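Local coordinates for protein cysteine hydrolase (Pseudomonas syringae pv. phaseolicola 1448A, PDB 3IRV) that probably acts as a cysteine hydrolase of the isochorismatase family, on a substrate that is not established, at residues I26-Q31 and V151-T156; S123-H126 and L130-V133; T155-G160 and Y165-L170. All coordinates share one frame; numbering follows the deposited sequence. Where two conformers were deposited one is given.

In the fold
Contacts 1 and 3 both use helix 149-162 and both pack it on the central parallel sheet. Contact 1 joins the first half of the helix to the end of strand 23-28, and its centre is about 2 Å from the centre of the chain. Contact 3 joins the later turns to strand 166-170 and is mostly aliphatic. Contact 2 lies farther out, in the loop leading into helix 130-136, its centre about 12 Å from that of the chain. Its touching residues are largely buried too, but a water and a phosphate lie beside it. Sulfur and a carboxylate mark contact 1, and a ring face marks contact 2. All three contacts come within reach of the second subunit.

Contact 1 (I26-Q31 and V151-T156); sequences IVVDMQ and VCCETT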
# COMPACT_ATOMS: atom_id res chain seq x y z
N ILE A 26 -5.79 13.06 -9.90
CA ILE A 26 -4.50 12.44 -10.16
C ILE A 26 -4.69 11.28 -11.14
O ILE A 26 -5.41 10.31 -10.86
CB ILE A 26 -3.80 11.96 -8.88
CG1 ILE A 26 -3.72 13.10 -7.85
CG2 ILE A 26 -2.40 11.43 -9.22
CD1 ILE A 26 -3.13 12.67 -6.53
N VAL A 27 -4.05 11.40 -12.31
CA VAL A 27 -4.14 10.38 -13.36
C VAL A 27 -2.87 9.53 -13.31
O VAL A 27 -1.78 9.99 -13.70
CB VAL A 27 -4.27 11.02 -14.77
CG1 VAL A 27 -4.48 9.93 -15.80
CG2 VAL A 27 -5.46 12.04 -14.82
N VAL A 28 -3.01 8.32 -12.77
CA VAL A 28 -1.84 7.50 -12.48
C VAL A 28 -1.38 6.67 -13.68
O VAL A 28 -2.11 5.75 -14.11
CB VAL A 28 -2.12 6.56 -11.29
CG1 VAL A 28 -0.85 5.76 -10.92
CG2 VAL A 28 -2.69 7.37 -10.08
N ASP A 29 -0.20 7.00 -14.20
CA ASP A 29 0.56 6.14 -15.12
C ASP A 29 -0.24 5.70 -16.36
O ASP A 29 -0.14 4.55 -16.81
CB ASP A 29 1.10 4.92 -14.36
CG ASP A 29 2.18 5.31 -13.35
OD1 ASP A 29 2.54 6.51 -13.31
OD2 ASP A 29 2.62 4.42 -12.59
N MET A 30 -1.00 6.63 -16.94
CA MET A 30 -1.68 6.34 -18.21
C MET A 30 -0.71 6.52 -19.40
O MET A 30 -0.93 7.32 -20.32
CB MET A 30 -3.02 7.07 -18.33
CG MET A 30 -4.08 6.52 -17.33
SD MET A 30 -4.53 4.76 -17.53
CE MET A 30 -5.65 4.97 -18.99
N GLN A 31 0.33 5.69 -19.36
CA GLN A 31 1.46 5.75 -20.29
C GLN A 31 1.32 4.65 -21.33
O GLN A 31 0.68 3.60 -21.07
CB GLN A 31 2.77 5.56 -19.52
CG GLN A 31 3.08 6.69 -18.53
CD GLN A 31 4.13 6.30 -17.54
OE1 GLN A 31 3.80 5.81 -16.46
NE2 GLN A 31 5.41 6.45 -17.91
N VAL A 151 -1.52 -1.43 -7.32
CA VAL A 151 -0.09 -1.19 -7.24
C VAL A 151 0.15 0.31 -7.18
O VAL A 151 0.09 0.88 -6.09
CB VAL A 151 0.70 -1.89 -8.36
CG1 VAL A 151 2.20 -1.78 -8.08
CG2 VAL A 151 0.31 -3.39 -8.47
N CYS A 152 0.35 0.97 -8.32
CA CYS A 152 0.60 2.42 -8.25
C CYS A 152 -0.60 3.23 -7.77
O CYS A 152 -0.43 4.20 -7.02
CB CYS A 152 1.02 2.95 -9.60
SG CYS A 152 2.59 2.20 -10.11
N CYS A 153 -1.83 2.86 -8.18
CA CYS A 153 -3.00 3.62 -7.72
C CYS A 153 -3.15 3.44 -6.20
O CYS A 153 -3.19 4.44 -5.45
CB CYS A 153 -4.27 3.18 -8.46
SG CYS A 153 -4.04 3.43 -10.22
N GLU A 154 -3.18 2.19 -5.73
CA GLU A 154 -3.34 1.95 -4.28
C GLU A 154 -2.19 2.50 -3.44
O GLU A 154 -2.41 3.00 -2.35
CB GLU A 154 -3.54 0.47 -3.98
CG GLU A 154 -4.90 0.17 -3.45
CD GLU A 154 -4.93 -1.12 -2.68
OE1 GLU A 154 -5.46 -2.10 -3.19
OE2 GLU A 154 -4.37 -1.16 -1.59
N THR A 155 -0.95 2.42 -3.93
CA THR A 155 0.16 2.98 -3.13
C THR A 155 0.00 4.50 -3.01
O THR A 155 0.21 5.06 -1.94
CB THR A 155 1.55 2.60 -3.67
OG1 THR A 155 1.59 1.18 -3.85
CG2 THR A 155 2.63 3.01 -2.68
N THR A 156 -0.38 5.16 -4.11
CA THR A 156 -0.70 6.58 -4.05
C THR A 156 -1.84 6.89 -3.05
O THR A 156 -1.75 7.83 -2.26
CB THR A 156 -1.01 7.09 -5.47
OG1 THR A 156 0.11 6.76 -6.32
CG2 THR A 156 -1.30 8.61 -5.47
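Val28 and Asp29 meet the first turn of the 151-156 helix segment through Cys152 and Cys153. The apolar part is carried by Val28. Its CG1 stands anti to the backbone N (chi1 -176°), which brings this methyl to 3.6 Å from Cys152 CB. Val28 CB lies 3.8 Å from Cys153 SG, so the valine touches two consecutive helix residues.

The polar part lies one residue on. Asp29 OD2 approaches Cys152 SG at 3.3 Å. The same oxygen forms a salt bridge with Lys119, so aspartate, lysine and cysteine come together at one place.

Backbone oxygens of the helix take hydroxyl bonds as well. Thr156 OG1 donates to Cys152 O at 2.7 Å, and Thr156 N reaches that oxygen from the opposite face of its carbonyl plane. Thr155 OG1 donates to Val151 O at 2.7 Å, from above the carbonyl plane. Each of these two oxygens thus holds two donors from a single threonine.

A carboxylate just after the strand 23-28, a lysine and a cysteine early in a helix are consistent with the Asp-Lys-Cys catalytic triad of isochorismatase-like cysteine hydrolases, with Cys152 as the probable nucleophile.

Contact 2 (S123-H126 and L130-V133); sequences SGFH and LDTV. With PO4 (phosphate ion), chain C.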
# COMPACT_ATOMS: atom_id res chain seq x y z
N SER A 123 4.61 4.58 -5.78
CA SER A 123 3.95 5.64 -5.04
C SER A 123 3.99 6.95 -5.79
O SER A 123 5.08 7.39 -6.20
CB SER A 123 4.68 5.87 -3.73
OG SER A 123 4.10 6.95 -3.03
N GLY A 124 2.84 7.62 -5.91
CA GLY A 124 2.84 8.98 -6.47
C GLY A 124 3.39 10.03 -5.53
O GLY A 124 3.67 11.16 -5.96
N PHE A 125 3.50 9.67 -4.24
CA PHE A 125 3.94 10.61 -3.18
C PHE A 125 5.38 10.45 -2.73
O PHE A 125 6.06 11.45 -2.45
CB PHE A 125 3.07 10.46 -1.92
CG PHE A 125 1.77 11.19 -2.01
CD1 PHE A 125 1.71 12.56 -1.81
CD2 PHE A 125 0.60 10.49 -2.34
CE1 PHE A 125 0.49 13.24 -1.90
CE2 PHE A 125 -0.62 11.16 -2.46
CZ PHE A 125 -0.70 12.53 -2.22
N HIS A 126 5.85 9.21 -2.60
CA HIS A 126 7.17 9.00 -1.98
C HIS A 126 8.31 9.54 -2.85
O HIS A 126 8.51 9.07 -3.98
CB HIS A 126 7.41 7.53 -1.64
CG HIS A 126 8.66 7.32 -0.83
ND1 HIS A 126 8.71 7.60 0.51
CD2 HIS A 126 9.90 6.90 -1.18
CE1 HIS A 126 9.93 7.34 0.97
NE2 HIS A 126 10.68 6.93 -0.04
N LEU A 130 4.85 15.59 -5.78
CA LEU A 130 3.39 15.68 -5.66
C LEU A 130 2.93 16.45 -4.42
O LEU A 130 2.05 17.30 -4.52
CB LEU A 130 2.77 14.28 -5.68
CG LEU A 130 1.24 14.24 -5.63
CD1 LEU A 130 0.64 15.03 -6.79
CD2 LEU A 130 0.75 12.78 -5.63
N ASP A 131 3.54 16.20 -3.26
CA ASP A 131 3.09 16.86 -2.05
C ASP A 131 3.28 18.38 -2.13
O ASP A 131 2.44 19.14 -1.64
CB ASP A 131 3.79 16.28 -0.83
CG ASP A 131 3.09 16.63 0.46
OD1 ASP A 131 1.89 16.30 0.61
OD2 ASP A 131 3.73 17.26 1.32
N THR A 132 4.36 18.80 -2.78
CA THR A 132 4.60 20.26 -2.95
C THR A 132 3.50 20.86 -3.84
O THR A 132 2.88 21.87 -3.49
CB THR A 132 5.98 20.51 -3.56
OG1 THR A 132 7.00 20.06 -2.66
CG2 THR A 132 6.18 22.01 -3.91
N VAL A 133 3.22 20.20 -4.97
CA VAL A 133 2.21 20.68 -5.91
C VAL A 133 0.83 20.80 -5.21
O VAL A 133 0.13 21.81 -5.35
CB VAL A 133 2.18 19.78 -7.16
CG1 VAL A 133 0.99 20.11 -8.08
CG2 VAL A 133 3.53 19.87 -7.92
P PO4 C . 5.82 7.30 2.69
O1 PO4 C . 6.44 8.28 1.72
O2 PO4 C . 4.31 7.39 2.56
O3 PO4 C . 6.28 5.90 2.35
O4 PO4 C . 6.20 7.59 4.13
O HOH W 1 5.48 14.10 -2.57
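An ST turn and ST motif at Ser123 shape the loop that sets Phe125 against Leu130, at the start of helix 130-136. Ser123 OG accepts two backbone N-H groups. Phe125 N gives one at 3.0 Å, which makes the ST turn. His126 N gives the straighter one at 2.9 Å, which makes the ST motif. The hydroxyl also bonds to Asp159, so the turn is tied to helix 149-162.

Across the contact, Leu130 meets the Phe125 ring with one branch. With chi1 at -177° and chi2 at 57°, the CD2 branch lies over the ring centre. This methyl sits 3.6 Å from the centroid of the Phe125 ring and 8° off the ring normal, a CH-pi contact over one face. The base of the leucine packs on the loop backbone, with Leu130 CB 3.3 Å from Gly124 O.

A water bridges the two backbones. It donates to Phe125 O at 2.7 Å and accepts from Asp131 N at 2.9 Å. The carboxylate of Asp131 turns to Tyr165, and its OD1 bonds to the tyrosine hydroxyl.

His126 points to a phosphate, probably picked up from the crystallisation solution. His126 ND1 donates to phosphate O1 at 2.7 Å, in the plane of the imidazole. Arg163 and the His126 and Arg163 of the second subunit also bond this ion. The contact packs the loop that follows strand 115-119 onto the first turn of helix 130-136 in the alpha/beta fold, beside a phosphate held by both subunits.

Contact 3 (T155-G160 and Y165-L170); sequences TTIRDG and YKVIAL
Tyr165 meets Gly160 at the start of the second segment. Tyr165 N donates to Gly160 O at 3.0 Å, with an N-H...O angle of 151°. The same oxygen lies at the edge of the tyrosine ring, near its plane, 3.4 Å from Tyr165 CD2. Main chain and ring thus both close on one helix carbonyl.

Strand 166-170 then begins, and alternate residues face the helix. Lys166 points away from it and touches Trp16. Val167 faces it, and a chi1 of -175° turns its CG1 to the isoleucine. That methyl touches two branches, with Ile157 CG1 and CG2 each 3.8 Å from Val167 CG1. The other methyl, Val167 CG2, lies over the helix backbone, 4.2 Å from Gly160 C, where glycine brings no side chain. Ile168 points away from the helix and also touches Trp16. Ala169 faces the helix again, and its CB takes the end of the isoleucine, 3.8 Å from Ile157 CD1.

The short axes run nearly antiparallel, at 159°, and approach to 8.6 Å. Helix and strand are the second and third elements of a beta-alpha-beta unit that begins with strand 141-147. Val144 of that first strand also touches Ile157. Helix 189-204 packs alongside, with Ile200 on both Ile157 and Ala169, while strand 206-208 pairs with strand 166-170.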
# COMPACT_ATOMS: atom_id res chain seq x y z
N THR A 155 -0.95 2.42 -3.93
CA THR A 155 0.16 2.98 -3.13
C THR A 155 0.00 4.50 -3.01
O THR A 155 0.21 5.06 -1.94
CB THR A 155 1.55 2.60 -3.67
OG1 THR A 155 1.59 1.18 -3.85
CG2 THR A 155 2.63 3.01 -2.68
N THR A 156 -0.38 5.16 -4.11
CA THR A 156 -0.70 6.58 -4.05
C THR A 156 -1.84 6.89 -3.05
O THR A 156 -1.75 7.83 -2.26
CB THR A 156 -1.01 7.09 -5.47
OG1 THR A 156 0.11 6.76 -6.32
CG2 THR A 156 -1.30 8.61 -5.47
N ILE A 157 -2.91 6.09 -3.10
CA ILE A 157 -4.00 6.20 -2.13
C ILE A 157 -3.54 5.99 -0.67
O ILE A 157 -3.83 6.84 0.18
CB ILE A 157 -5.11 5.21 -2.49
CG1 ILE A 157 -5.73 5.61 -3.84
CG2 ILE A 157 -6.19 5.14 -1.40
CD1 ILE A 157 -6.69 4.53 -4.44
N ARG A 158 -2.83 4.89 -0.38
CA ARG A 158 -2.32 4.65 0.99
C ARG A 158 -1.40 5.77 1.45
O ARG A 158 -1.54 6.30 2.55
CB ARG A 158 -1.53 3.35 1.02
CG ARG A 158 -2.42 2.14 0.73
CD ARG A 158 -1.60 0.88 0.63
NE ARG A 158 -2.42 -0.28 0.26
CZ ARG A 158 -2.51 -1.40 0.97
NH1 ARG A 158 -1.84 -1.54 2.10
NH2 ARG A 158 -3.31 -2.39 0.54
N ASP A 159 -0.49 6.19 0.57
CA ASP A 159 0.43 7.27 0.92
C ASP A 159 -0.27 8.63 1.10
O ASP A 159 0.13 9.44 1.94
CB ASP A 159 1.58 7.34 -0.08
CG ASP A 159 2.44 6.07 -0.07
OD1 ASP A 159 2.19 5.15 0.77
OD2 ASP A 159 3.41 5.99 -0.88
N GLY A 160 -1.35 8.84 0.34
CA GLY A 160 -2.13 10.05 0.45
C GLY A 160 -2.86 10.09 1.79
O GLY A 160 -2.78 11.09 2.51
N TYR A 165 -4.61 13.31 3.47
CA TYR A 165 -5.46 13.69 2.34
C TYR A 165 -6.75 12.90 2.40
O TYR A 165 -6.77 11.75 2.85
CB TYR A 165 -4.76 13.41 1.00
CG TYR A 165 -3.63 14.37 0.69
CD1 TYR A 165 -3.89 15.63 0.14
CD2 TYR A 165 -2.31 14.03 0.97
CE1 TYR A 165 -2.86 16.54 -0.14
CE2 TYR A 165 -1.27 14.91 0.67
CZ TYR A 165 -1.56 16.16 0.13
OH TYR A 165 -0.54 17.04 -0.17
N LYS A 166 -7.83 13.57 1.97
CA LYS A 166 -9.12 12.94 1.76
C LYS A 166 -9.09 12.34 0.35
O LYS A 166 -9.06 13.07 -0.66
CB LYS A 166 -10.20 14.02 1.92
CG LYS A 166 -10.11 14.74 3.27
CD LYS A 166 -11.07 15.92 3.39
CE LYS A 166 -11.02 16.49 4.80
NZ LYS A 166 -11.50 17.90 4.88
N VAL A 167 -9.08 11.01 0.28
CA VAL A 167 -8.85 10.34 -1.01
C VAL A 167 -10.15 9.72 -1.54
O VAL A 167 -10.87 9.04 -0.79
CB VAL A 167 -7.78 9.24 -0.88
CG1 VAL A 167 -7.47 8.62 -2.27
CG2 VAL A 167 -6.50 9.81 -0.30
N ILE A 168 -10.43 9.96 -2.82
CA ILE A 168 -11.57 9.36 -3.52
C ILE A 168 -11.00 8.50 -4.64
O ILE A 168 -10.28 9.02 -5.51
CB ILE A 168 -12.46 10.41 -4.18
CG1 ILE A 168 -12.99 11.39 -3.13
CG2 ILE A 168 -13.60 9.72 -4.91
CD1 ILE A 168 -13.72 12.58 -3.72
N ALA A 169 -11.28 7.19 -4.59
CA ALA A 169 -10.89 6.29 -5.68
C ALA A 169 -12.10 6.03 -6.57
O ALA A 169 -13.21 5.76 -6.08
CB ALA A 169 -10.37 4.94 -5.13
N LEU A 170 -11.89 6.11 -7.88
CA LEU A 170 -13.00 5.90 -8.83
C LEU A 170 -13.09 4.42 -9.22
O LEU A 170 -12.17 3.86 -9.86
CB LEU A 170 -12.79 6.79 -10.05
CG LEU A 170 -12.78 8.29 -9.72
CD1 LEU A 170 -12.60 9.08 -11.01
CD2 LEU A 170 -14.05 8.70 -8.99